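PDB 4PQG: glycosyltransferase Gtf1 from Streptococcus pneumoniae, which belongs to the GT-B clan of glycosyltransferases and carries an extended antiparallel beta-sheet beside its two Rossmann-like domains. Local coordinates for residues F114-Q117 and D118-V121; A211-K214 and S215-L218; N291-L294 and Q295-A299; L125-E128 and N129-L132; I377-H381 and Q382-Y386. All coordinates share one frame; numbering follows the deposited sequence.

Contact 1 (F114-Q117 and D118-V121); sequences FFDQ and DKFV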
loop_
_atom_site.group_PDB
_atom_site.type_symbol
_atom_site.label_atom_id
_atom_site.label_comp_id
_atom_site.label_asym_id
_atom_site.label_seq_id
_atom_site.Cartn_x
_atom_site.Cartn_y
_atom_site.Cartn_z
ATOM N N PHE A 114 13.937 -17.639 -33.515
ATOM C CA PHE A 114 15.160 -17.549 -34.279
ATOM C C PHE A 114 15.302 -18.760 -35.208
ATOM O O PHE A 114 14.592 -19.769 -35.057
ATOM C CB PHE A 114 16.359 -17.402 -33.335
ATOM C CG PHE A 114 16.367 -16.099 -32.574
ATOM C CD1 PHE A 114 17.088 -15.006 -33.041
ATOM C CD2 PHE A 114 15.638 -15.954 -31.391
ATOM C CE1 PHE A 114 17.088 -13.798 -32.353
ATOM C CE2 PHE A 114 15.639 -14.749 -30.699
ATOM C CZ PHE A 114 16.356 -13.668 -31.187
ATOM N N PHE A 115 16.197 -18.633 -36.186
ATOM C CA PHE A 115 16.505 -19.735 -37.103
ATOM C C PHE A 115 17.245 -20.844 -36.379
ATOM O O PHE A 115 17.020 -22.024 -36.657
ATOM C CB PHE A 115 17.296 -19.234 -38.301
ATOM C CG PHE A 115 16.508 -18.325 -39.188
ATOM C CD1 PHE A 115 15.516 -18.842 -40.023
ATOM C CD2 PHE A 115 16.733 -16.954 -39.174
ATOM C CE1 PHE A 115 14.775 -18.004 -40.839
ATOM C CE2 PHE A 115 15.996 -16.109 -39.991
ATOM C CZ PHE A 115 15.015 -16.636 -40.827
ATOM N N ASP A 116 18.127 -20.458 -35.457
ATOM C CA ASP A 116 18.565 -21.363 -34.408
ATOM C C ASP A 116 17.287 -21.778 -33.656
ATOM O O ASP A 116 16.786 -21.054 -32.787
ATOM C CB ASP A 116 19.575 -20.670 -33.482
ATOM C CG ASP A 116 20.211 -21.625 -32.465
ATOM O OD1 ASP A 116 19.567 -22.632 -32.081
ATOM O OD2 ASP A 116 21.361 -21.357 -32.043
ATOM N N GLN A 117 16.755 -22.938 -34.039
ATOM C CA GLN A 117 15.493 -23.466 -33.516
ATOM C C GLN A 117 15.537 -23.690 -32.003
ATOM O O GLN A 117 14.496 -23.774 -31.343
ATOM C CB GLN A 117 15.169 -24.794 -34.208
ATOM C CG GLN A 117 13.688 -25.070 -34.375
ATOM C CD GLN A 117 13.152 -24.560 -35.702
ATOM O OE1 GLN A 117 12.613 -25.332 -36.495
ATOM N NE2 GLN A 117 13.307 -23.260 -35.958
ATOM N N ASP A 118 16.750 -23.785 -31.465
ATOM C CA ASP A 118 16.945 -24.054 -30.050
ATOM C C ASP A 118 16.696 -22.851 -29.141
ATOM O O ASP A 118 16.463 -23.031 -27.952
ATOM C CB ASP A 118 18.345 -24.621 -29.809
ATOM C CG ASP A 118 18.532 -25.998 -30.424
ATOM O OD1 ASP A 118 17.548 -26.774 -30.481
ATOM O OD2 ASP A 118 19.673 -26.306 -30.833
ATOM N N LYS A 119 16.731 -21.640 -29.689
ATOM C CA LYS A 119 16.609 -20.451 -28.859
ATOM C C LYS A 119 15.430 -19.532 -29.211
ATOM O O LYS A 119 15.127 -19.322 -30.382
ATOM C CB LYS A 119 17.944 -19.681 -28.811
ATOM C CG LYS A 119 18.137 -18.564 -29.836
ATOM C CD LYS A 119 19.599 -18.124 -29.900
ATOM C CE LYS A 119 19.802 -16.852 -30.715
ATOM N NZ LYS A 119 19.480 -15.593 -29.976
ATOM N N PHE A 120 14.760 -19.015 -28.182
ATOM C CA PHE A 120 13.810 -17.913 -28.343
ATOM C C PHE A 120 13.841 -16.928 -27.166
ATOM O O PHE A 120 14.299 -17.270 -26.074
ATOM C CB PHE A 120 12.379 -18.409 -28.627
ATOM C CG PHE A 120 11.759 -19.231 -27.524
ATOM C CD1 PHE A 120 11.143 -18.617 -26.427
ATOM C CD2 PHE A 120 11.723 -20.624 -27.613
ATOM C CE1 PHE A 120 10.548 -19.381 -25.423
ATOM C CE2 PHE A 120 11.124 -21.392 -26.615
ATOM C CZ PHE A 120 10.538 -20.767 -25.516
ATOM N N VAL A 121 13.363 -15.712 -27.413
ATOM C CA VAL A 121 13.283 -14.667 -26.404
ATOM C C VAL A 121 11.815 -14.305 -26.233
ATOM O O VAL A 121 11.109 -14.069 -27.223
ATOM C CB VAL A 121 14.070 -13.405 -26.831
ATOM C CG1 VAL A 121 13.952 -12.309 -25.787
ATOM C CG2 VAL A 121 15.534 -13.738 -27.077
HETATM O O HOH W 1 13.604 -20.349 -32.136
#

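Contact 2 (A211-K214 and S215-L218); sequences AFMK and SLNL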
loop_
_atom_site.group_PDB
_atom_site.type_symbol
_atom_site.label_atom_id
_atom_site.label_comp_id
_atom_site.label_asym_id
_atom_site.label_seq_id
_atom_site.Cartn_x
_atom_site.Cartn_y
_atom_site.Cartn_z
ATOM N N ALA A 211 24.206 -2.683 5.574
ATOM C CA ALA A 211 25.101 -1.991 4.646
ATOM C C ALA A 211 24.378 -0.866 3.942
ATOM O O ALA A 211 24.927 0.226 3.750
ATOM C CB ALA A 211 25.664 -2.976 3.623
ATOM N N PHE A 212 23.141 -1.141 3.532
ATOM C CA PHE A 212 22.286 -0.113 2.980
ATOM C C PHE A 212 22.105 1.061 3.962
ATOM O O PHE A 212 22.352 2.233 3.613
ATOM C CB PHE A 212 20.917 -0.683 2.610
ATOM C CG PHE A 212 19.905 0.391 2.319
ATOM C CD1 PHE A 212 19.923 1.062 1.101
ATOM C CD2 PHE A 212 18.978 0.761 3.278
ATOM C CE1 PHE A 212 19.010 2.079 0.840
ATOM C CE2 PHE A 212 18.061 1.779 3.031
ATOM C CZ PHE A 212 18.081 2.439 1.804
ATOM N N MET A 213 21.696 0.744 5.184
ATOM C CA MET A 213 21.492 1.776 6.206
ATOM C C MET A 213 22.746 2.634 6.423
ATOM O O MET A 213 22.653 3.857 6.463
ATOM C CB MET A 213 21.021 1.165 7.518
ATOM C CG MET A 213 19.613 0.573 7.476
ATOM S SD MET A 213 18.277 1.745 7.164
ATOM C CE MET A 213 18.239 2.639 8.719
ATOM N N LYS A 214 23.906 1.991 6.528
ATOM C CA LYS A 214 25.179 2.695 6.748
ATOM C C LYS A 214 25.499 3.585 5.558
ATOM O O LYS A 214 25.987 4.703 5.734
ATOM C CB LYS A 214 26.321 1.703 7.019
ATOM C CG LYS A 214 26.167 0.993 8.350
ATOM C CD LYS A 214 27.390 0.180 8.716
ATOM C CE LYS A 214 27.227 -0.416 10.103
ATOM N NZ LYS A 214 27.430 0.587 11.184
ATOM N N SER A 215 25.179 3.101 4.356
ATOM C CA SER A 215 25.354 3.877 3.119
ATOM C C SER A 215 24.530 5.171 3.063
ATOM O O SER A 215 24.781 6.008 2.202
ATOM C CB SER A 215 25.089 3.020 1.859
ATOM O OG SER A 215 23.758 3.154 1.368
ATOM N N LEU A 216 23.536 5.321 3.942
ATOM C CA LEU A 216 22.767 6.576 4.004
ATOM C C LEU A 216 23.536 7.701 4.692
ATOM O O LEU A 216 23.205 8.876 4.507
ATOM C CB LEU A 216 21.409 6.392 4.710
ATOM C CG LEU A 216 20.481 5.344 4.088
ATOM C CD1 LEU A 216 19.262 5.088 4.968
ATOM C CD2 LEU A 216 20.073 5.747 2.679
ATOM N N ASN A 217 24.532 7.333 5.494
ATOM C CA ASN A 217 25.349 8.296 6.228
ATOM C C ASN A 217 24.435 9.190 7.061
ATOM O O ASN A 217 24.433 10.419 6.915
ATOM C CB ASN A 217 26.245 9.100 5.268
ATOM C CG ASN A 217 27.394 8.271 4.714
ATOM O OD1 ASN A 217 27.931 7.407 5.402
ATOM N ND2 ASN A 217 27.775 8.528 3.467
ATOM N N LEU A 218 23.636 8.546 7.911
ATOM C CA LEU A 218 22.617 9.240 8.701
ATOM C C LEU A 218 23.244 10.263 9.651
ATOM O O LEU A 218 24.218 9.951 10.335
ATOM C CB LEU A 218 21.789 8.228 9.500
ATOM C CG LEU A 218 20.856 7.326 8.692
ATOM C CD1 LEU A 218 20.205 6.289 9.598
ATOM C CD2 LEU A 218 19.817 8.158 7.960
HETATM O O HOH W 2 23.800 5.623 8.351
#

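Contact 3 (N291-L294 and Q295-A299); sequences NEVL and QEQFA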
loop_
_atom_site.group_PDB
_atom_site.type_symbol
_atom_site.label_atom_id
_atom_site.label_comp_id
_atom_site.label_asym_id
_atom_site.label_seq_id
_atom_site.Cartn_x
_atom_site.Cartn_y
_atom_site.Cartn_z
ATOM N N ASN A 291 -3.991 6.835 20.469
ATOM C CA ASN A 291 -2.923 7.431 21.255
ATOM C C ASN A 291 -3.080 7.077 22.734
ATOM O O ASN A 291 -2.169 6.507 23.341
ATOM C CB ASN A 291 -2.871 8.950 21.014
ATOM C CG ASN A 291 -1.620 9.600 21.592
ATOM O OD1 ASN A 291 -1.152 9.231 22.668
ATOM N ND2 ASN A 291 -1.081 10.575 20.877
ATOM N N GLU A 292 -4.257 7.364 23.294
ATOM C CA GLU A 292 -4.530 7.121 24.715
ATOM C C GLU A 292 -4.499 5.633 25.072
ATOM O O GLU A 292 -3.942 5.242 26.108
ATOM C CB GLU A 292 -5.890 7.715 25.098
ATOM C CG GLU A 292 -5.993 9.215 24.847
ATOM C CD GLU A 292 -7.428 9.714 24.859
ATOM O OE1 GLU A 292 -8.249 9.141 25.613
ATOM O OE2 GLU A 292 -7.727 10.677 24.112
ATOM N N VAL A 293 -5.100 4.808 24.217
ATOM C CA VAL A 293 -5.085 3.350 24.403
ATOM C C VAL A 293 -3.650 2.833 24.501
ATOM O O VAL A 293 -3.283 2.152 25.459
ATOM C CB VAL A 293 -5.846 2.626 23.262
ATOM C CG1 VAL A 293 -5.528 1.132 23.260
ATOM C CG2 VAL A 293 -7.345 2.846 23.406
ATOM N N LEU A 294 -2.832 3.195 23.522
ATOM C CA LEU A 294 -1.456 2.726 23.477
ATOM C C LEU A 294 -0.661 3.240 24.674
ATOM O O LEU A 294 0.073 2.472 25.309
ATOM C CB LEU A 294 -0.786 3.140 22.163
ATOM C CG LEU A 294 0.616 2.588 21.845
ATOM C CD1 LEU A 294 0.662 1.065 21.897
ATOM C CD2 LEU A 294 1.085 3.110 20.488
ATOM N N GLN A 295 -0.815 4.528 24.996
ATOM C CA GLN A 295 -0.105 5.085 26.158
ATOM C C GLN A 295 -0.393 4.272 27.425
ATOM O O GLN A 295 0.532 3.832 28.115
ATOM C CB GLN A 295 -0.414 6.575 26.361
ATOM C CG GLN A 295 0.623 7.265 27.241
ATOM C CD GLN A 295 1.927 7.511 26.506
ATOM O OE1 GLN A 295 1.966 8.307 25.580
ATOM N NE2 GLN A 295 3.004 6.827 26.920
ATOM N N GLU A 296 -1.676 4.050 27.701
ATOM C CA GLU A 296 -2.111 3.233 28.829
ATOM C C GLU A 296 -1.481 1.844 28.809
ATOM O O GLU A 296 -1.067 1.328 29.854
ATOM C CB GLU A 296 -3.644 3.101 28.861
ATOM C CG GLU A 296 -4.384 4.410 29.128
ATOM C CD GLU A 296 -5.903 4.304 28.962
ATOM O OE1 GLU A 296 -6.400 3.277 28.447
ATOM O OE2 GLU A 296 -6.614 5.263 29.350
ATOM N N GLN A 297 -1.427 1.221 27.632
ATOM C CA GLN A 297 -0.906 -0.145 27.558
ATOM C C GLN A 297 0.595 -0.194 27.807
ATOM O O GLN A 297 1.083 -1.123 28.437
ATOM C CB GLN A 297 -1.296 -0.824 26.244
ATOM C CG GLN A 297 -2.780 -1.167 26.190
ATOM C CD GLN A 297 -3.277 -1.410 24.784
ATOM O OE1 GLN A 297 -2.684 -0.952 23.805
ATOM N NE2 GLN A 297 -4.362 -2.148 24.676
ATOM N N PHE A 298 1.319 0.813 27.323
ATOM C CA PHE A 298 2.742 0.916 27.628
ATOM C C PHE A 298 2.980 0.973 29.139
ATOM O O PHE A 298 3.856 0.277 29.676
ATOM C CB PHE A 298 3.379 2.112 26.894
ATOM C CG PHE A 298 3.917 1.750 25.526
ATOM C CD1 PHE A 298 4.864 0.729 25.384
ATOM C CD2 PHE A 298 3.468 2.402 24.394
ATOM C CE1 PHE A 298 5.350 0.364 24.134
ATOM C CE2 PHE A 298 3.957 2.064 23.150
ATOM C CZ PHE A 298 4.900 1.040 23.018
ATOM N N ALA A 299 2.159 1.768 29.823
ATOM C CA ALA A 299 2.256 1.926 31.276
ATOM C C ALA A 299 1.849 0.661 32.014
ATOM O O ALA A 299 2.472 0.295 33.003
ATOM C CB ALA A 299 1.419 3.113 31.740
HETATM O O HOH W 3 0.128 10.280 24.860
HETATM O O HOH W 4 -5.457 1.063 27.046
#

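Contact 4 (L125-E128 and N129-L132); sequences LVDE and NKDL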
loop_
_atom_site.group_PDB
_atom_site.type_symbol
_atom_site.label_atom_id
_atom_site.label_comp_id
_atom_site.label_asym_id
_atom_site.label_seq_id
_atom_site.Cartn_x
_atom_site.Cartn_y
_atom_site.Cartn_z
ATOM N N LEU A 125 5.934 -6.812 -22.566
ATOM C CA LEU A 125 5.738 -5.417 -22.926
ATOM C C LEU A 125 5.043 -4.643 -21.828
ATOM O O LEU A 125 4.194 -5.198 -21.125
ATOM C CB LEU A 125 4.916 -5.321 -24.225
ATOM C CG LEU A 125 5.548 -5.984 -25.451
ATOM C CD1 LEU A 125 4.465 -6.458 -26.410
ATOM C CD2 LEU A 125 6.532 -5.043 -26.130
ATOM N N VAL A 126 5.408 -3.366 -21.686
ATOM C CA VAL A 126 4.749 -2.471 -20.742
ATOM C C VAL A 126 3.301 -2.311 -21.200
ATOM O O VAL A 126 2.376 -2.401 -20.398
ATOM C CB VAL A 126 5.431 -1.076 -20.685
ATOM C CG1 VAL A 126 4.734 -0.140 -19.702
ATOM C CG2 VAL A 126 6.891 -1.206 -20.293
ATOM N N ASP A 127 3.136 -2.112 -22.508
ATOM C CA ASP A 127 1.851 -1.782 -23.121
ATOM C C ASP A 127 1.689 -2.640 -24.381
ATOM O O ASP A 127 2.543 -2.606 -25.277
ATOM C CB ASP A 127 1.851 -0.288 -23.466
ATOM C CG ASP A 127 0.496 0.228 -23.960
ATOM O OD1 ASP A 127 -0.203 -0.464 -24.736
ATOM O OD2 ASP A 127 0.148 1.363 -23.580
ATOM N N GLU A 128 0.599 -3.408 -24.437
ATOM C CA GLU A 128 0.298 -4.302 -25.579
ATOM C C GLU A 128 0.451 -3.622 -26.939
ATOM O O GLU A 128 0.787 -4.274 -27.920
ATOM C CB GLU A 128 -1.123 -4.883 -25.492
ATOM C CG GLU A 128 -1.491 -5.562 -24.183
ATOM C CD GLU A 128 -2.090 -4.614 -23.144
ATOM O OE1 GLU A 128 -1.477 -3.567 -22.819
ATOM O OE2 GLU A 128 -3.182 -4.934 -22.628
ATOM N N ASN A 129 0.202 -2.317 -26.990
ATOM C CA ASN A 129 0.271 -1.577 -28.247
ATOM C C ASN A 129 1.479 -0.649 -28.362
ATOM O O ASN A 129 1.487 0.274 -29.171
ATOM C CB ASN A 129 -1.033 -0.805 -28.489
ATOM C CG ASN A 129 -2.275 -1.651 -28.241
ATOM O OD1 ASN A 129 -3.194 -1.211 -27.555
ATOM N ND2 ASN A 129 -2.300 -2.874 -28.776
ATOM N N LYS A 130 2.500 -0.903 -27.549
ATOM C CA LYS A 130 3.775 -0.196 -27.652
ATOM C C LYS A 130 4.899 -1.224 -27.728
ATOM O O LYS A 130 4.662 -2.403 -27.526
ATOM C CB LYS A 130 3.982 0.728 -26.455
ATOM C CG LYS A 130 3.078 1.947 -26.434
ATOM C CD LYS A 130 3.483 2.902 -25.322
ATOM C CE LYS A 130 2.476 4.032 -25.175
ATOM N NZ LYS A 130 2.880 4.970 -24.091
ATOM N N ASP A 131 6.115 -0.783 -28.032
ATOM C CA ASP A 131 7.245 -1.704 -28.094
ATOM C C ASP A 131 8.229 -1.562 -26.909
ATOM O O ASP A 131 9.384 -1.989 -27.004
ATOM C CB ASP A 131 7.960 -1.613 -29.459
ATOM C CG ASP A 131 8.809 -0.359 -29.611
ATOM O OD1 ASP A 131 8.662 0.604 -28.819
ATOM O OD2 ASP A 131 9.639 -0.338 -30.541
ATOM N N LEU A 132 7.767 -0.975 -25.802
ATOM C CA LEU A 132 8.581 -0.867 -24.578
ATOM C C LEU A 132 8.594 -2.205 -23.829
ATOM O O LEU A 132 7.542 -2.845 -23.672
ATOM C CB LEU A 132 8.074 0.275 -23.682
ATOM C CG LEU A 132 7.961 1.679 -24.312
ATOM C CD1 LEU A 132 7.338 2.680 -23.344
ATOM C CD2 LEU A 132 9.300 2.208 -24.814
HETATM O O HOH W 5 5.218 -1.653 -24.596
HETATM O O HOH W 6 3.251 -3.903 -29.375
#

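Contact 5 (I377-H381 and Q382-Y386); sequences IIANH and QAEDY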
loop_
_atom_site.group_PDB
_atom_site.type_symbol
_atom_site.label_atom_id
_atom_site.label_comp_id
_atom_site.label_asym_id
_atom_site.label_seq_id
_atom_site.Cartn_x
_atom_site.Cartn_y
_atom_site.Cartn_z
ATOM N N ILE A 377 -21.890 -14.426 -4.627
ATOM C CA ILE A 377 -23.065 -13.847 -3.979
ATOM C C ILE A 377 -23.941 -13.066 -4.974
ATOM O O ILE A 377 -25.169 -13.235 -5.005
ATOM C CB ILE A 377 -22.681 -12.943 -2.774
ATOM C CG1 ILE A 377 -21.913 -13.754 -1.729
ATOM C CG2 ILE A 377 -23.921 -12.317 -2.139
ATOM C CD1 ILE A 377 -21.245 -12.919 -0.660
ATOM N N ILE A 378 -23.302 -12.227 -5.784
ATOM C CA ILE A 378 -23.986 -11.433 -6.791
ATOM C C ILE A 378 -24.695 -12.333 -7.815
ATOM O O ILE A 378 -25.875 -12.113 -8.123
ATOM C CB ILE A 378 -23.005 -10.455 -7.470
ATOM C CG1 ILE A 378 -22.477 -9.453 -6.438
ATOM C CG2 ILE A 378 -23.658 -9.720 -8.632
ATOM C CD1 ILE A 378 -21.235 -8.702 -6.896
ATOM N N ALA A 379 -23.987 -13.347 -8.319
ATOM C CA ALA A 379 -24.576 -14.297 -9.266
ATOM C C ALA A 379 -25.788 -14.998 -8.657
ATOM O O ALA A 379 -26.854 -15.028 -9.275
ATOM C CB ALA A 379 -23.553 -15.324 -9.725
ATOM N N ASN A 380 -25.614 -15.542 -7.451
ATOM C CA ASN A 380 -26.660 -16.279 -6.735
ATOM C C ASN A 380 -27.954 -15.505 -6.518
ATOM O O ASN A 380 -29.026 -16.115 -6.389
ATOM C CB ASN A 380 -26.152 -16.786 -5.378
ATOM C CG ASN A 380 -25.168 -17.936 -5.512
ATOM O OD1 ASN A 380 -25.019 -18.513 -6.587
ATOM N ND2 ASN A 380 -24.484 -18.273 -4.411
ATOM N N HIS A 381 -27.852 -14.176 -6.457
ATOM C CA HIS A 381 -29.023 -13.322 -6.264
ATOM C C HIS A 381 -29.419 -12.565 -7.513
ATOM O O HIS A 381 -30.297 -11.704 -7.470
ATOM C CB HIS A 381 -28.820 -12.393 -5.059
ATOM C CG HIS A 381 -28.809 -13.122 -3.723
ATOM N ND1 HIS A 381 -27.703 -13.723 -3.226
ATOM C CD2 HIS A 381 -29.822 -13.345 -2.795
ATOM C CE1 HIS A 381 -27.997 -14.295 -2.044
ATOM N NE2 HIS A 381 -29.289 -14.060 -1.779
ATOM N N GLN A 382 -28.788 -12.905 -8.640
ATOM C CA GLN A 382 -28.988 -12.205 -9.920
ATOM C C GLN A 382 -28.892 -10.681 -9.775
ATOM O O GLN A 382 -29.701 -9.923 -10.322
ATOM C CB GLN A 382 -30.301 -12.644 -10.600
ATOM C CG GLN A 382 -30.253 -14.074 -11.136
ATOM C CD GLN A 382 -31.630 -14.682 -11.408
ATOM O OE1 GLN A 382 -32.520 -14.043 -11.989
ATOM N NE2 GLN A 382 -31.797 -15.939 -11.011
ATOM N N ALA A 383 -27.877 -10.237 -9.042
ATOM C CA ALA A 383 -27.744 -8.832 -8.706
ATOM C C ALA A 383 -26.752 -8.082 -9.604
ATOM O O ALA A 383 -26.452 -6.912 -9.362
ATOM C CB ALA A 383 -27.381 -8.687 -7.230
ATOM N N GLU A 384 -26.274 -8.745 -10.653
ATOM C CA GLU A 384 -25.289 -8.160 -11.581
ATOM C C GLU A 384 -25.621 -6.767 -12.118
ATOM O O GLU A 384 -24.723 -5.981 -12.381
ATOM C CB GLU A 384 -25.010 -9.095 -12.769
ATOM C CG GLU A 384 -24.376 -10.426 -12.396
ATOM C CD GLU A 384 -25.392 -11.546 -12.293
ATOM O OE1 GLU A 384 -26.561 -11.273 -11.959
ATOM O OE2 GLU A 384 -25.025 -12.710 -12.547
ATOM N N ASP A 385 -26.905 -6.474 -12.305
ATOM C CA ASP A 385 -27.313 -5.215 -12.910
ATOM C C ASP A 385 -27.209 -4.033 -11.959
ATOM O O ASP A 385 -27.175 -2.890 -12.410
ATOM C CB ASP A 385 -28.729 -5.314 -13.507
ATOM C CG ASP A 385 -28.766 -6.136 -14.793
ATOM O OD1 ASP A 385 -27.688 -6.408 -15.377
ATOM O OD2 ASP A 385 -29.877 -6.512 -15.223
ATOM N N TYR A 386 -27.136 -4.306 -10.658
ATOM C CA TYR A 386 -27.081 -3.234 -9.661
ATOM C C TYR A 386 -25.948 -3.312 -8.618
ATOM O O TYR A 386 -25.760 -2.366 -7.837
ATOM C CB TYR A 386 -28.450 -3.047 -8.996
ATOM C CG TYR A 386 -28.898 -4.121 -8.020
ATOM C CD1 TYR A 386 -28.741 -3.945 -6.649
ATOM C CD2 TYR A 386 -29.534 -5.286 -8.462
ATOM C CE1 TYR A 386 -29.163 -4.909 -5.742
ATOM C CE2 TYR A 386 -29.971 -6.257 -7.559
ATOM C CZ TYR A 386 -29.782 -6.058 -6.201
ATOM O OH TYR A 386 -30.205 -6.997 -5.286
HETATM O O HOH W 7 -31.621 -9.252 -6.355
#

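Contact 1 (F114-Q117 and D118-V121)
Lys119 lays its ammonium group squarely over one face of the Phe114 ring. NZ stands 3.7 Å from the centroid of that ring and only 7° off its normal, a cation-pi contact, and the neighbouring CE adds a CH-pi contact over the same face. A bend at the end of the lysine chain (chi4 80°) turns NZ across the ring, where the carbonyl of Gly97 also takes a hydrogen bond from it. Val121 adds an apolar contact, CG2 lying 3.8 Å from Phe114 CE2. Phe114 precedes the type I beta turn from Asp116 to Lys119, and Val121 follows it, in the hairpin connection between antiparallel strands 109-114 and 119-125. Lys119 N donates to Asp116 O at 3.2 Å, and Asp118 N reaches Asp116 OD1 at 3.1 Å, meeting the carboxylate on its anti side. Asp116 CG stands anti to the backbone N (chi1 -173°), which brings OD1 toward that amide. Asp118 OD2 comes within 3.9 Å of Asp116 OD1, a pairing of like charges that is probably unfavourable.

Contact 2 (A211-K214 and S215-L218)
Ser215 OG donates a 2.8 Å hydrogen bond to Phe212 O, arriving in the carbonyl plane on a lone pair. The same carbonyl also takes a weak bond from Leu216 N, so two donors share its oxygen as the helix runs out. Both Leu216 methyls meet the Phe212 ring, CD2 at 4.0 Å from CZ, and CD1 also touches Met213 SD at 4.1 Å. With chi1 at 167° the ring is carried along the helix toward its C-terminal end, where Leu216 lies. Met213 is bent at both chi2 and chi3, and its CE meets Leu218 CD1 at 4.2 Å.

The backbone bonding changes along the way: Ser215 N donates to Ala211 O in the helical i to i-4 manner, but Leu216 N finds Met213 O at 3.0 Å and Asn217 N finds Lys214 O at 3.0 Å. A water donates to Met213 O and accepts from Leu218 N.

In the next shell His76 hydrogen-bonds to Ser215 OG through NE2 and meets the Phe212 ring edge-to-face, while Tyr12 and Ile14 of strand 10-15 touch the leucine and methionine side chains.

The shorter backbone loops, followed by positive phi at Asn217, are those of a helix C-terminus tightening into a 3-10-like turn, here where helix 205-215 leads toward strand 223-226 of the parallel sheet.

Contact 3 (N291-L294 and Q295-A299)
Leu294 and Phe298, one helical turn apart, run next to each other in the same direction off the helix, and the leucine can be followed outward. Its CB only leads out from the backbone; the touching begins at CG, which comes 3.6 Å from Phe298 CE2. Of the two methyls CD1 is the nearer to the ring, 3.7 Å from Phe298 CE2, with CD2 at 4.1 Å from the same atom. The first torsion sets this course: a chi1 of -172° runs the branch past its own carbonyl carbon, toward the following turn. The backbone underneath is regular alpha-helix, Phe298 N donating to Leu294 O at 2.9 Å.

This is helix 288-301, the crossover of a beta-alpha-beta unit between parallel strands 282-285 and 308-310. Both apolar side chains touch Ile308 of the second strand, and the Phe298 ring also meets Phe274 edge-to-face.

Val293 pairs similarly with Gln297. The CG1 methyl of Val293 rests 3.6 Å from Gln297 OE1, and His253 NE2 provides the hydrogen bond to that oxygen. Waters bridge polar groups: one donates to both Asn291 OD1 and Gln295 OE1, whose side-chain nitrogens, ND2 and NE2, hydrogen-bond to Thr310 and Gln305 respectively, and another donates to Val293 O at 2.9 Å and to Glu296 OE1 at 2.8 Å.

Contact 4 (L125-E128 and N129-L132)
Leu132 O is gripped by two donors, Val126 N at 3.0 Å and a water at 2.8 Å that in turn accepts from Asp127 N. Leu125 CA adds a CA-H...O contact to the same oxygen. Beside it the Val126 CG2 methyl rests 3.9 Å from Leu132 CB.

At the far end of the loop Asp127 and Lys130 bracket a type I beta turn. Lys130 N donates to Asp127 O at 2.8 Å, and the aspartate side chain takes part as well: a chi1 of -173° swings the carboxylate back over the turn so that OD1 takes the Asn129 N-H. That amide meets the carboxylate on the anti side, Asn129 N lying 2.9 Å from Asp127 OD1. The extended Lys130 chain crosses the Asp127 side chain at a slant, the CB atoms of Asp127 and Lys130 3.8 Å apart, but Lys130 NZ stays 4.6 Å from Asp127 OD2, too far for a salt bridge. A second water donates to both Glu128 O and Lys130 O.

The loop joins antiparallel strands 119-125 and 133-140 of the extended beta-sheet. Leu125 pairs through its backbone with Lys108, next to the adjoining strand 109-114, and Lys105 of strand 100-106 gives a hydrogen bond to Glu128 O.

Contact 5 (I377-H381 and Q382-Y386)
A Schellman motif ends helix 371-380, with Gln382 as its C-prime residue with positive phi. Its two defining bonds run back into the last turn: Ala383 N donates to Ile378 O at 2.9 Å in an almost straight line (179°), and Gln382 N donates to Ala379 O at 2.9 Å.

The apolar part of the cap is made by Ile378. Its CG2 methyl projects past the helix end, where it lies 3.4 Å from Glu384 N. The same methyl also packs against Ala383 CB and against CG of the Glu384 side chain. Glu384 itself is bent at chi2 (98°), and the bend swings its carboxylate back toward the helix until OE2 lies 3.7 Å from Ala379 CA.

His381, the first residue to leave helical angles, turns its ring back as well. Its ND1 donates to Ile377 O at 3.1 Å, with the acceptor in the plane of the ring at its edge, so a carbonyl of the last turn gains a side-chain donor. A water links His381 O to the hydroxyl of Tyr386, spanning the loop.

From this cap the chain leads into strand 387-391, an outer strand of the six-stranded parallel sheet. Ile378 touches Ile387 and Leu389 of that strand, whereas Ile377 and His381 touch helix 343-353, and the Tyr386 ring stacks with His354 just beyond that helix.

Overall arrangement
Along the chain the order is contact 1, contact 4, contact 2, contact 3, contact 5. Contacts 1 and 4 sit at the two ends of strand 119-125 in the ten-stranded antiparallel sheet, with centres about 22 Å apart; a few residues of the same strand separate them and they do not otherwise touch. Contacts 2 and 3 belong to helices associated with the seven-stranded parallel sheet, their centres about 33 Å apart. Contact 5 lies in the other Rossmann-like domain, beside the six-stranded parallel sheet, about 45 Å from the centre of contact 3. The widest separation, about 65 Å between centres, is from contact 1 to contact 3. Each is a local turn, helix segment or helix end belonging to one of three sheet systems, the GT-B pair and its added beta-sheet.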